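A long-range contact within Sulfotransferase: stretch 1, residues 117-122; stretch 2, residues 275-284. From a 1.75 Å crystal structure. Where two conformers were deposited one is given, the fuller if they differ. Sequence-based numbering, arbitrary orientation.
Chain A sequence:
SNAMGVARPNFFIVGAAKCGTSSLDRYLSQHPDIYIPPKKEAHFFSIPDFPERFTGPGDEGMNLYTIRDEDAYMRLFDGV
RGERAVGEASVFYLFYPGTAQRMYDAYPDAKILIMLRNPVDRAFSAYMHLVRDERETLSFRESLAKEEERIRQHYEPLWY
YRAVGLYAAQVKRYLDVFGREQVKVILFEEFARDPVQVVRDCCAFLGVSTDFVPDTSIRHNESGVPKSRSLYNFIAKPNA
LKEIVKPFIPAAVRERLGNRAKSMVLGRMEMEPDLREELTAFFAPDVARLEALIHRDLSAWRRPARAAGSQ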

# COMPACT_ATOMS: atom_id res chain seq x y z
N ARG A 117 -6.79 0.87 5.65
CA ARG A 117 -7.53 1.92 6.30
C ARG A 117 -8.99 1.80 5.86
O ARG A 117 -9.25 1.30 4.77
CB ARG A 117 -6.97 3.24 5.80
CG ARG A 117 -7.64 4.43 6.33
CD ARG A 117 -6.95 5.62 5.76
NE ARG A 117 -7.40 6.84 6.41
CZ ARG A 117 -6.93 8.03 6.09
NH1 ARG A 117 -6.01 8.15 5.13
NH2 ARG A 117 -7.38 9.09 6.72
N ASN A 118 -9.93 2.31 6.66
CA ASN A 118 -11.33 2.25 6.25
C ASN A 118 -11.38 2.78 4.81
O ASN A 118 -10.93 3.89 4.53
CB ASN A 118 -12.13 3.18 7.16
CG ASN A 118 -13.60 3.32 6.77
OD1 ASN A 118 -14.01 2.98 5.67
ND2 ASN A 118 -14.40 3.83 7.71
N PRO A 119 -11.91 1.97 3.88
CA PRO A 119 -11.79 2.34 2.46
C PRO A 119 -12.59 3.58 2.09
O PRO A 119 -12.33 4.19 1.05
CB PRO A 119 -12.35 1.11 1.72
CG PRO A 119 -13.19 0.38 2.75
CD PRO A 119 -12.44 0.61 4.05
N VAL A 120 -13.56 3.95 2.91
CA VAL A 120 -14.28 5.21 2.70
C VAL A 120 -13.32 6.39 2.91
O VAL A 120 -13.24 7.31 2.09
CB VAL A 120 -15.48 5.34 3.64
CG1 VAL A 120 -16.19 6.68 3.39
CG2 VAL A 120 -16.45 4.18 3.41
N ASP A 121 -12.59 6.36 4.03
CA ASP A 121 -11.61 7.41 4.35
C ASP A 121 -10.44 7.38 3.37
O ASP A 121 -9.89 8.43 3.02
CB ASP A 121 -11.09 7.25 5.78
CG ASP A 121 -12.18 7.50 6.81
OD1 ASP A 121 -12.79 8.59 6.76
OD2 ASP A 121 -12.45 6.62 7.64
N ARG A 122 -10.05 6.19 2.96
CA ARG A 122 -8.94 6.05 2.01
C ARG A 122 -9.28 6.74 0.69
O ARG A 122 -8.45 7.43 0.08
CB ARG A 122 -8.64 4.57 1.73
CG ARG A 122 -7.31 4.34 0.97
CD ARG A 122 -7.38 3.13 0.05
NE ARG A 122 -8.22 3.44 -1.11
CZ ARG A 122 -7.81 4.16 -2.15
NH1 ARG A 122 -6.56 4.63 -2.19
NH2 ARG A 122 -8.65 4.42 -3.14
N LEU A 275 -22.63 10.66 0.97
CA LEU A 275 -21.57 9.86 0.34
C LEU A 275 -20.90 8.93 1.35
O LEU A 275 -20.57 7.80 1.02
CB LEU A 275 -20.51 10.74 -0.33
CG LEU A 275 -20.99 11.48 -1.58
CD1 LEU A 275 -19.91 12.45 -2.07
CD2 LEU A 275 -21.35 10.47 -2.67
N ARG A 276 -20.70 9.40 2.57
CA ARG A 276 -20.13 8.51 3.58
C ARG A 276 -21.04 7.31 3.80
O ARG A 276 -20.57 6.18 3.89
CB ARG A 276 -19.85 9.23 4.90
CG ARG A 276 -19.30 8.24 5.97
CD ARG A 276 -18.61 8.92 7.14
NE ARG A 276 -17.33 9.52 6.77
CZ ARG A 276 -16.17 8.87 6.76
NH1 ARG A 276 -16.10 7.59 7.10
NH2 ARG A 276 -15.07 9.51 6.40
N GLU A 277 -22.35 7.54 3.88
CA GLU A 277 -23.27 6.43 4.10
C GLU A 277 -23.25 5.48 2.90
O GLU A 277 -23.15 4.26 3.07
CB GLU A 277 -24.70 6.94 4.32
CG GLU A 277 -24.86 7.82 5.54
CD GLU A 277 -24.78 7.04 6.85
OE1 GLU A 277 -24.68 5.80 6.81
OE2 GLU A 277 -24.84 7.69 7.92
N GLU A 278 -23.33 6.04 1.69
CA GLU A 278 -23.39 5.21 0.49
C GLU A 278 -22.11 4.42 0.26
O GLU A 278 -22.16 3.26 -0.15
CB GLU A 278 -23.72 6.05 -0.74
CG GLU A 278 -24.32 5.26 -1.89
CD GLU A 278 -24.93 6.17 -2.94
OE1 GLU A 278 -24.41 7.29 -3.12
OE2 GLU A 278 -25.92 5.76 -3.58
N LEU A 279 -20.96 5.06 0.48
CA LEU A 279 -19.68 4.37 0.29
C LEU A 279 -19.48 3.30 1.35
O LEU A 279 -18.97 2.21 1.05
CB LEU A 279 -18.50 5.34 0.29
CG LEU A 279 -18.35 6.19 -0.98
CD1 LEU A 279 -17.22 7.20 -0.81
CD2 LEU A 279 -18.13 5.31 -2.20
N THR A 280 -19.90 3.57 2.58
CA THR A 280 -19.81 2.54 3.62
C THR A 280 -20.58 1.29 3.19
O THR A 280 -20.10 0.16 3.30
CB THR A 280 -20.28 3.06 5.00
OG1 THR A 280 -19.47 4.19 5.38
CG2 THR A 280 -20.14 1.98 6.06
N ALA A 281 -21.79 1.49 2.67
CA ALA A 281 -22.59 0.36 2.21
C ALA A 281 -21.94 -0.34 1.02
O ALA A 281 -21.99 -1.57 0.89
CB ALA A 281 -24.02 0.82 1.86
N PHE A 282 -21.33 0.45 0.14
CA PHE A 282 -20.68 -0.12 -1.05
C PHE A 282 -19.59 -1.12 -0.68
O PHE A 282 -19.51 -2.21 -1.26
CB PHE A 282 -20.07 0.98 -1.93
CG PHE A 282 -19.21 0.43 -3.04
CD1 PHE A 282 -19.81 -0.06 -4.20
CD2 PHE A 282 -17.83 0.35 -2.91
CE1 PHE A 282 -19.02 -0.59 -5.22
CE2 PHE A 282 -17.04 -0.17 -3.92
CZ PHE A 282 -17.65 -0.65 -5.08
N PHE A 283 -18.75 -0.74 0.29
CA PHE A 283 -17.62 -1.58 0.69
C PHE A 283 -18.01 -2.69 1.67
O PHE A 283 -17.22 -3.61 1.90
CB PHE A 283 -16.52 -0.72 1.35
CG PHE A 283 -15.80 0.19 0.38
CD1 PHE A 283 -15.00 -0.34 -0.62
CD2 PHE A 283 -15.91 1.58 0.48
CE1 PHE A 283 -14.32 0.51 -1.52
CE2 PHE A 283 -15.25 2.42 -0.41
CZ PHE A 283 -14.44 1.87 -1.41
N ALA A 284 -19.21 -2.61 2.24
CA ALA A 284 -19.58 -3.51 3.34
C ALA A 284 -19.42 -5.01 3.05
O ALA A 284 -18.88 -5.75 3.87
CB ALA A 284 -20.98 -3.20 3.87
O HOH W 1 -17.40 4.29 7.38

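The most unusual feature of this contact is a very short salt bridge, in which NH2 of Arg276 donates to OD1 of Asp121 across only 2.5 Å, with an N-H...O angle of 162°. It is the one direct hydrogen bond between the stretches, and both partners have to reach for it: each CA-to-CB bond points sideways to the opposing stretch, and it is the end of the side chain that comes nearer. Arg276 runs out through two t rotamers, then bends at chi3 (m, -71°), while Asp121 adopts m. Opposite charges make the pair attractive, and both residues keep partial exposure.

The guanidinium also has an apolar side. CG1 of Val120 lies over one of its faces, 3.8 Å from NH1, while Asp121 OD1 sits at the edge, near the plane where the N-H bonds point. One planar group thus packs against a methyl and binds a carboxylate without the two competing for the same space.

Val120 is the center of the packing. Its side chain is a knob in a hole formed by Arg276, Leu279, Thr280 and Phe283, four positions spaced i, i+3, i+4 and i+7 along one side of the helix. With chi1 at t, CG2 lies 3.9 Å from CB of Leu279, 3.6 Å from OG1 of Thr280 and 4.0 Å from CD2 of Phe283. A compact branched residue fits well: the whole side chain sits in the hole, with CG1 over the guanidinium face and CG2 the nearer methyl to Thr280 and Phe283, while both methyls approach CB of Leu279. Val120 is buried and has the largest area covered by the opposing stretch, within a modest total of 357 Å².

One residue before Val120, Pro119 lies over a face of the Phe283 ring. Its CB is 3.6 Å from the ring centroid and just 1° off the normal, a nearly ideal CH-pi geometry, and its CG comes 3.5 Å from CG of Phe283. Proline suits the first turn of a helix, where its lack of an N-H costs no backbone hydrogen bond, and here its CB and CG also pack on the flat face of the Phe283 ring.

Asn118 sets up the start of that helix. As the N-cap, it accepts from N of Val120 through OD1 at 3.0 Å, leaving ND2 free to donate to a water 3.1 Å away. The same water donates to OG1 of Thr280 at 2.9 Å, bridging the stretches. That hydroxyl in turn donates to the backbone O of Arg276 at 2.7 Å, so it is used as both donor and acceptor while the Thr280 side chain helps to line the Val120 hole.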